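Local coordinates for protein paenibacillus xanthan lyase (Paenibacillus, PDB 6F2P) that cleaves xanthan as a polysaccharide lyase, probably removing the terminal mannose of the side chains by beta-elimination, at residues A[670-675]-A[680-685]; A[687-692]-A[708-713]; A[729-734]-A[749-754]. All coordinates share one frame; numbering follows the deposited sequence.

Contact 1: A[670-675]-A[680-685]; sequences GLVTSN and VMTKET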
loop_
_atom_site.group_PDB
_atom_site.type_symbol
_atom_site.label_atom_id
_atom_site.label_comp_id
_atom_site.label_asym_id
_atom_site.label_seq_id
_atom_site.Cartn_x
_atom_site.Cartn_y
_atom_site.Cartn_z
ATOM N N GLY A 670 -6.647 22.757 5.940
ATOM C CA GLY A 670 -8.049 22.578 6.252
ATOM C C GLY A 670 -8.209 22.533 7.764
ATOM O O GLY A 670 -7.682 23.387 8.472
ATOM N N LEU A 671 -8.928 21.531 8.260
ATOM C CA LEU A 671 -9.116 21.350 9.695
ATOM C C LEU A 671 -8.066 20.420 10.281
ATOM O O LEU A 671 -7.996 20.242 11.493
ATOM C CB LEU A 671 -10.505 20.770 9.980
ATOM C CG LEU A 671 -11.680 21.554 9.384
ATOM C CD1 LEU A 671 -12.994 20.929 9.767
ATOM C CD2 LEU A 671 -11.641 23.021 9.802
ATOM N N VAL A 672 -7.246 19.831 9.420
ATOM C CA VAL A 672 -6.427 18.702 9.828
ATOM C C VAL A 672 -4.957 19.050 10.021
ATOM O O VAL A 672 -4.342 19.743 9.206
ATOM C CB VAL A 672 -6.553 17.533 8.829
ATOM C CG1 VAL A 672 -5.832 16.298 9.355
ATOM C CG2 VAL A 672 -8.014 17.220 8.561
ATOM N N THR A 673 -4.402 18.559 11.119
ATOM C CA THR A 673 -2.983 18.677 11.375
ATOM C C THR A 673 -2.408 17.274 11.494
ATOM O O THR A 673 -3.002 16.413 12.149
ATOM C CB THR A 673 -2.702 19.469 12.675
ATOM O OG1 THR A 673 -3.174 20.821 12.538
ATOM C CG2 THR A 673 -1.215 19.487 12.979
ATOM N N SER A 674 -1.272 17.040 10.836
ATOM C CA SER A 674 -0.533 15.788 10.977
ATOM C C SER A 674 0.924 16.081 11.269
ATOM O O SER A 674 1.494 17.032 10.731
ATOM C CB SER A 674 -0.637 14.930 9.715
ATOM O OG SER A 674 0.216 13.795 9.802
ATOM N N ASN A 675 1.526 15.260 12.121
ATOM C CA ASN A 675 2.933 15.429 12.456
ATOM C C ASN A 675 3.814 14.443 11.694
ATOM O O ASN A 675 5.011 14.367 11.934
ATOM C CB ASN A 675 3.155 15.272 13.963
ATOM C CG ASN A 675 3.037 13.828 14.428
ATOM O OD1 ASN A 675 2.328 13.027 13.824
ATOM N ND2 ASN A 675 3.734 13.494 15.506
ATOM N N VAL A 680 -4.743 11.077 4.338
ATOM C CA VAL A 680 -5.871 11.258 5.242
ATOM C C VAL A 680 -7.133 11.602 4.468
ATOM O O VAL A 680 -7.074 12.349 3.489
ATOM C CB VAL A 680 -5.575 12.385 6.242
ATOM C CG1 VAL A 680 -6.738 12.595 7.198
ATOM C CG2 VAL A 680 -4.293 12.079 6.995
ATOM N N MET A 681 -8.267 11.044 4.885
ATOM C CA MET A 681 -9.548 11.396 4.284
ATOM C C MET A 681 -10.612 11.596 5.362
ATOM O O MET A 681 -10.698 10.810 6.300
ATOM C CB MET A 681 -9.973 10.347 3.253
ATOM C CG MET A 681 -11.294 10.647 2.561
ATOM S SD MET A 681 -11.496 9.804 0.968
ATOM C CE MET A 681 -10.482 10.859 -0.058
ATOM N N THR A 682 -11.399 12.664 5.238
ATOM C CA THR A 682 -12.450 12.972 6.208
ATOM C C THR A 682 -13.838 12.964 5.568
ATOM O O THR A 682 -14.007 13.346 4.409
ATOM C CB THR A 682 -12.223 14.346 6.891
ATOM O OG1 THR A 682 -12.393 15.401 5.932
ATOM C CG2 THR A 682 -10.819 14.437 7.514
ATOM N N LYS A 683 -14.825 12.506 6.328
ATOM C CA LYS A 683 -16.226 12.614 5.935
ATOM C C LYS A 683 -17.021 13.287 7.059
ATOM O O LYS A 683 -17.049 12.797 8.194
ATOM C CB LYS A 683 -16.806 11.234 5.619
ATOM C CG LYS A 683 -18.323 11.187 5.541
ATOM C CD LYS A 683 -18.861 11.802 4.257
ATOM C CE LYS A 683 -20.362 12.118 4.379
ATOM N NZ LYS A 683 -21.065 12.136 3.050
ATOM N N GLU A 684 -17.643 14.421 6.746
ATOM C CA GLU A 684 -18.453 15.145 7.720
ATOM C C GLU A 684 -19.950 15.087 7.405
ATOM O O GLU A 684 -20.366 15.180 6.252
ATOM C CB GLU A 684 -18.005 16.603 7.821
ATOM C CG GLU A 684 -18.880 17.439 8.745
ATOM C CD GLU A 684 -18.285 18.794 9.082
ATOM O OE1 GLU A 684 -17.283 19.198 8.445
ATOM O OE2 GLU A 684 -18.831 19.456 9.988
ATOM N N THR A 685 -20.753 14.903 8.443
ATOM C CA THR A 685 -22.201 15.007 8.335
ATOM C C THR A 685 -22.694 15.870 9.498
ATOM O O THR A 685 -21.895 16.345 10.311
ATOM C CB THR A 685 -22.881 13.630 8.418
ATOM O OG1 THR A 685 -22.880 13.177 9.780
ATOM C CG2 THR A 685 -22.165 12.624 7.551
#
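Val-672 and Val-680 face each other from two strands that run in roughly opposite directions, with 8.8 Å between their CA atoms and no backbone hydrogen bond joining them. Small side chains touch across the interface. Val-672 uses both of its methyls. CG1, anti to the backbone N (chi1 -173°), is the branch that touches Val-680; Val-672 CG1 and Val-680 CG1 are 4.4 Å apart. CG2, beside the backbone N, meets Thr-682, with 4.1 Å between Val-672 CG2 and Thr-682 CG2. The two residues overlap only at these methyls, passing alongside from opposite sheets. Thr-682 thus offers a methyl to the interface rather than its hydroxyl, so the pairing is apolar. All three residues are buried, and the contact is light and purely van der Waals. More apolar side chains surround it. Val-672 also packs on Ile-659 and Ile-706, while Val-680 and Thr-682 both touch Ile-691. Met-681 points the other way and packs on Thr-460 and Ile-462 of strand 457-462. Strand 672-674 belongs to one antiparallel sheet and strand 678-684 to another. Side chains meeting across two stacked sheets are characteristic of a beta-sandwich, here the C-terminal sandwich domain of polysaccharide lyase family 8.

Contact 2: A[687-692]-A[708-713]; sequences SDFEIS and VNKSAT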
loop_
_atom_site.group_PDB
_atom_site.type_symbol
_atom_site.label_atom_id
_atom_site.label_comp_id
_atom_site.label_asym_id
_atom_site.label_seq_id
_atom_site.Cartn_x
_atom_site.Cartn_y
_atom_site.Cartn_z
ATOM N N SER A 687 -24.356 14.873 12.048
ATOM C CA SER A 687 -24.270 14.126 13.300
ATOM C C SER A 687 -22.889 13.546 13.644
ATOM O O SER A 687 -22.646 13.172 14.788
ATOM C CB SER A 687 -25.311 13.008 13.312
ATOM O OG SER A 687 -25.011 12.029 12.331
ATOM N N ASP A 688 -21.985 13.463 12.676
ATOM C CA ASP A 688 -20.693 12.838 12.953
ATOM C C ASP A 688 -19.559 13.280 12.041
ATOM O O ASP A 688 -19.763 13.936 11.015
ATOM C CB ASP A 688 -20.812 11.312 12.933
ATOM C CG ASP A 688 -21.483 10.789 11.672
ATOM O OD1 ASP A 688 -21.044 11.146 10.558
ATOM O OD2 ASP A 688 -22.459 10.021 11.796
ATOM N N PHE A 689 -18.352 12.897 12.429
ATOM C CA PHE A 689 -17.157 13.262 11.699
ATOM C C PHE A 689 -16.232 12.059 11.688
ATOM O O PHE A 689 -15.833 11.563 12.746
ATOM C CB PHE A 689 -16.473 14.433 12.384
ATOM C CG PHE A 689 -15.503 15.149 11.518
ATOM C CD1 PHE A 689 -14.252 14.616 11.272
ATOM C CD2 PHE A 689 -15.835 16.366 10.953
ATOM C CE1 PHE A 689 -13.350 15.283 10.461
ATOM C CE2 PHE A 689 -14.945 17.035 10.146
ATOM C CZ PHE A 689 -13.699 16.496 9.901
ATOM N N GLU A 690 -15.897 11.580 10.494
ATOM C CA GLU A 690 -15.052 10.402 10.379
ATOM C C GLU A 690 -13.716 10.728 9.718
ATOM O O GLU A 690 -13.647 11.522 8.776
ATOM C CB GLU A 690 -15.780 9.303 9.617
ATOM C CG GLU A 690 -14.938 8.081 9.381
ATOM C CD GLU A 690 -15.642 7.039 8.538
ATOM O OE1 GLU A 690 -16.742 7.325 8.019
ATOM O OE2 GLU A 690 -15.089 5.932 8.401
ATOM N N ILE A 691 -12.652 10.121 10.228
ATOM C CA ILE A 691 -11.321 10.326 9.677
ATOM C C ILE A 691 -10.632 9.003 9.341
ATOM O O ILE A 691 -10.645 8.060 10.134
ATOM C CB ILE A 691 -10.437 11.115 10.645
ATOM C CG1 ILE A 691 -11.070 12.468 10.952
ATOM C CG2 ILE A 691 -9.039 11.300 10.060
ATOM C CD1 ILE A 691 -11.387 12.670 12.410
ATOM N N SER A 692 -10.043 8.932 8.154
ATOM C CA SER A 692 -9.283 7.756 7.752
ATOM C C SER A 692 -7.815 8.127 7.585
ATOM O O SER A 692 -7.491 9.116 6.924
ATOM C CB SER A 692 -9.827 7.186 6.448
ATOM O OG SER A 692 -9.185 5.966 6.112
ATOM N N VAL A 708 -7.923 17.444 14.582
ATOM C CA VAL A 708 -8.973 17.957 13.717
ATOM C C VAL A 708 -9.630 19.168 14.373
ATOM O O VAL A 708 -10.202 19.068 15.454
ATOM C CB VAL A 708 -10.024 16.889 13.381
ATOM C CG1 VAL A 708 -11.137 17.487 12.551
ATOM C CG2 VAL A 708 -9.381 15.745 12.640
ATOM N N ASN A 709 -9.533 20.310 13.701
ATOM C CA ASN A 709 -9.941 21.596 14.248
ATOM C C ASN A 709 -11.457 21.757 14.322
ATOM O O ASN A 709 -12.034 22.633 13.675
ATOM C CB ASN A 709 -9.330 22.722 13.412
ATOM C CG ASN A 709 -9.260 24.030 14.166
ATOM O OD1 ASN A 709 -9.688 24.109 15.307
ATOM N ND2 ASN A 709 -8.708 25.061 13.536
ATOM N N LYS A 710 -12.094 20.904 15.117
ATOM C CA LYS A 710 -13.537 20.958 15.317
ATOM C C LYS A 710 -13.919 20.213 16.583
ATOM O O LYS A 710 -13.280 19.229 16.959
ATOM C CB LYS A 710 -14.290 20.367 14.128
ATOM C CG LYS A 710 -15.744 20.731 14.126
ATOM C CD LYS A 710 -16.539 19.993 13.072
ATOM C CE LYS A 710 -17.492 20.950 12.380
ATOM N NZ LYS A 710 -16.739 21.929 11.525
ATOM N N SER A 711 -14.970 20.689 17.236
ATOM C CA SER A 711 -15.415 20.127 18.500
ATOM C C SER A 711 -16.272 18.892 18.276
ATOM O O SER A 711 -17.184 18.907 17.453
ATOM C CB SER A 711 -16.213 21.176 19.278
ATOM O OG SER A 711 -16.595 20.681 20.547
ATOM N N ALA A 712 -15.972 17.825 19.008
ATOM C CA ALA A 712 -16.826 16.642 19.011
ATOM C C ALA A 712 -17.375 16.383 20.413
ATOM O O ALA A 712 -16.821 16.853 21.407
ATOM C CB ALA A 712 -16.073 15.433 18.502
ATOM N N THR A 713 -18.464 15.630 20.485
ATOM C CA THR A 713 -19.137 15.378 21.750
ATOM C C THR A 713 -18.678 14.059 22.358
ATOM O O THR A 713 -18.718 13.874 23.571
ATOM C CB THR A 713 -20.654 15.333 21.559
ATOM O OG1 THR A 713 -20.988 14.260 20.670
ATOM C CG2 THR A 713 -21.138 16.640 20.975
#
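The Phe-689 ring meets Val-708 CG1 and Lys-710 CD obliquely, and Ile-691 CG1 of its own strand sits at its edge, in the ring plane. Val-708 CG1 lies 3.8 Å from Phe-689 CE1 and equally far from CZ, so it touches the far end of the ring. With CG anti to the backbone N (chi1 -162°), the ring extends from its strand so that CE1 and CZ meet the valine. The other methyl of Val-708 serves Ile-691: Val-708 CG2 is 3.7 Å from Ile-691 CD1. With an alanine at Val-708 both methyls are gone, and Phe-689 and Ile-691 would probably lose their shared partner, opening a gap beside the ring. Lys-710 adds the aliphatic part of its chain, with Lys-710 CD 4.3 Å from Phe-689 CD2, while its NZ forms a long, weak ion pair with Glu-684. An inverse gamma turn centred on Asn-709 redirects the chain between Val-708 and Lys-710. It is marked by a 2.7 Å hydrogen bond from Lys-710 N to Val-708 O. Strand 688-694 lies between strands 678-684 and 744-750 in one sheet. Val-708 ends strand 703-708 of the facing sheet, where Met-731 of strand 731-736 packs beside it.

Contact 3: A[729-734]-A[749-754]; sequences PTMKFK and FSLTGT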
loop_
_atom_site.group_PDB
_atom_site.type_symbol
_atom_site.label_atom_id
_atom_site.label_comp_id
_atom_site.label_asym_id
_atom_site.label_seq_id
_atom_site.Cartn_x
_atom_site.Cartn_y
_atom_site.Cartn_z
ATOM N N PRO A 729 -12.127 21.203 23.015
ATOM C CA PRO A 729 -12.767 21.960 21.932
ATOM C C PRO A 729 -12.370 21.481 20.528
ATOM O O PRO A 729 -13.011 21.875 19.553
ATOM C CB PRO A 729 -12.255 23.381 22.163
ATOM C CG PRO A 729 -10.891 23.173 22.725
ATOM C CD PRO A 729 -10.996 21.946 23.606
ATOM N N THR A 730 -11.331 20.656 20.423
ATOM C CA THR A 730 -10.956 20.078 19.130
ATOM C C THR A 730 -10.674 18.580 19.221
ATOM O O THR A 730 -10.203 18.088 20.254
ATOM C CB THR A 730 -9.731 20.788 18.511
ATOM O OG1 THR A 730 -8.630 20.753 19.428
ATOM C CG2 THR A 730 -10.053 22.228 18.191
ATOM N N MET A 731 -10.967 17.858 18.140
ATOM C CA MET A 731 -10.679 16.425 18.072
ATOM C C MET A 731 -9.178 16.161 18.037
ATOM O O MET A 731 -8.448 16.784 17.272
ATOM C CB MET A 731 -11.355 15.790 16.859
ATOM C CG MET A 731 -12.824 15.506 17.062
ATOM S SD MET A 731 -13.708 15.210 15.519
ATOM C CE MET A 731 -14.144 16.871 15.003
ATOM N N LYS A 732 -8.716 15.252 18.887
ATOM C CA LYS A 732 -7.310 14.874 18.905
ATOM C C LYS A 732 -7.186 13.372 19.053
ATOM O O LYS A 732 -7.838 12.781 19.906
ATOM C CB LYS A 732 -6.565 15.565 20.053
ATOM C CG LYS A 732 -6.371 17.060 19.862
ATOM C CD LYS A 732 -5.445 17.658 20.926
ATOM C CE LYS A 732 -5.088 19.103 20.579
ATOM N NZ LYS A 732 -4.249 19.779 21.608
ATOM N N PHE A 733 -6.358 12.751 18.218
ATOM C CA PHE A 733 -6.057 11.333 18.386
ATOM C C PHE A 733 -4.694 10.974 17.834
ATOM O O PHE A 733 -4.024 11.819 17.244
ATOM C CB PHE A 733 -7.143 10.451 17.763
ATOM C CG PHE A 733 -7.259 10.567 16.268
ATOM C CD1 PHE A 733 -7.977 11.605 15.688
ATOM C CD2 PHE A 733 -6.684 9.610 15.438
ATOM C CE1 PHE A 733 -8.100 11.701 14.302
ATOM C CE2 PHE A 733 -6.801 9.701 14.049
ATOM C CZ PHE A 733 -7.505 10.747 13.483
ATOM N N LYS A 734 -4.276 9.726 18.047
ATOM C CA LYS A 734 -3.039 9.218 17.457
ATOM C C LYS A 734 -3.276 7.819 16.917
ATOM O O LYS A 734 -4.191 7.133 17.358
ATOM C CB LYS A 734 -1.887 9.210 18.468
ATOM C CG LYS A 734 -2.094 8.272 19.642
ATOM C CD LYS A 734 -1.011 8.419 20.708
ATOM C CE LYS A 734 -1.296 7.488 21.877
ATOM N NZ LYS A 734 -0.312 7.618 22.981
ATOM N N PHE A 749 -16.195 10.265 15.103
ATOM C CA PHE A 749 -16.580 11.036 16.269
ATOM C C PHE A 749 -18.038 11.475 16.188
ATOM O O PHE A 749 -18.580 11.661 15.100
ATOM C CB PHE A 749 -15.688 12.264 16.369
ATOM C CG PHE A 749 -14.290 11.964 16.818
ATOM C CD1 PHE A 749 -13.990 11.856 18.168
ATOM C CD2 PHE A 749 -13.268 11.804 15.892
ATOM C CE1 PHE A 749 -12.690 11.590 18.591
ATOM C CE2 PHE A 749 -11.966 11.537 16.307
ATOM C CZ PHE A 749 -11.677 11.429 17.657
ATOM N N SER A 750 -18.672 11.648 17.343
ATOM C CA SER A 750 -20.016 12.208 17.381
ATOM C C SER A 750 -19.938 13.731 17.471
ATOM O O SER A 750 -19.045 14.277 18.115
ATOM C CB SER A 750 -20.799 11.641 18.563
ATOM O OG SER A 750 -20.163 11.945 19.793
ATOM N N LEU A 751 -20.870 14.422 16.825
ATOM C CA LEU A 751 -20.871 15.882 16.857
ATOM C C LEU A 751 -22.062 16.447 17.626
ATOM O O LEU A 751 -22.112 17.641 17.916
ATOM C CB LEU A 751 -20.867 16.448 15.438
ATOM C CG LEU A 751 -19.623 16.194 14.590
ATOM C CD1 LEU A 751 -19.741 16.917 13.253
ATOM C CD2 LEU A 751 -18.372 16.631 15.329
ATOM N N THR A 752 -23.022 15.583 17.943
ATOM C CA THR A 752 -24.219 16.003 18.663
ATOM C C THR A 752 -24.443 15.189 19.935
ATOM O O THR A 752 -23.683 14.263 20.250
ATOM C CB THR A 752 -25.483 15.884 17.791
ATOM O OG1 THR A 752 -25.656 14.518 17.385
ATOM C CG2 THR A 752 -25.387 16.794 16.566
ATOM N N GLY A 753 -25.507 15.537 20.652
ATOM C CA GLY A 753 -25.795 14.931 21.937
ATOM C C GLY A 753 -25.174 15.746 23.056
ATOM O O GLY A 753 -24.651 16.848 22.836
ATOM N N THR A 754 -25.240 15.209 24.267
ATOM C CA THR A 754 -24.589 15.842 25.398
ATOM C C THR A 754 -23.123 15.433 25.393
ATOM O O THR A 754 -22.814 14.250 25.258
ATOM C CB THR A 754 -25.277 15.459 26.731
ATOM O OG1 THR A 754 -26.329 16.396 27.002
ATOM C CG2 THR A 754 -24.287 15.464 27.901
#
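Met-731 and Phe-749 form a Met-aromatic contact between the two sheets of the beta-sandwich. Their CA atoms are 8.2 Å apart, and no hydrogen bond links the two segments. Met-731 CB points toward segment 749-754. CG, anti to the carbonyl carbon and beside the backbone N (chi1 -79°), is placed over the middle of the Phe-749 ring. It makes a CH-pi contact, 3.8 Å from Met-731 CG to the centroid of the Phe-749 ring, 10° off the ring normal. SD moves off the centre toward the root of the phenylalanine. Met-731 SD is 3.5 Å from Phe-749 CD2 and oblique to the ring, 35° off the normal. The chain then bends at chi3. This turns CE away from the ring to Leu-751, where Met-731 CE and Leu-751 CD2 are 4.2 Å apart. The two side chains, Met-731 and Phe-749, come from opposite sheets and pass one over the other.

Met-731 also packs on Phe-689 and Ala-712, and the residue is buried. The backbone of Met-731 hydrogen-bonds to Val-708, at the end of the neighbouring strand, and to Lys-710 in the loop after it. Phe-749 touches Ile-691 as well. Phe-733, two residues along the strand from Met-731, reaches the same ring by another route. Its side chain crosses that of Phe-749 obliquely. Phe-733 CD1 sits at the edge of the Phe-749 ring, near its plane, 4.0 Å from Phe-749 CE2.

How the contacts relate
The three contacts follow one another along the sandwich interior. Centres of contacts 1 and 2 are about 8 Å apart, those of 2 and 3 about 5 Å, and those of 1 and 3 about 13 Å. Backbone pairing joins them. Met-681 O to Ser-692 N and Phe-689 O to Phe-749 N, each 2.7 Å, tie strands of one sheet. Leu-671 O to Asn-709 N, also 2.7 Å, joins the loop ends of neighbouring strands in the facing sheet. Thr-713 OG1 and Ser-750 OG, 2.6 Å apart, link contacts 2 and 3. Contacts 1 and 3 meet where Leu-751 CD1 packs on Thr-685 O. None of the calcium ligands seen in this entry lies in these segments.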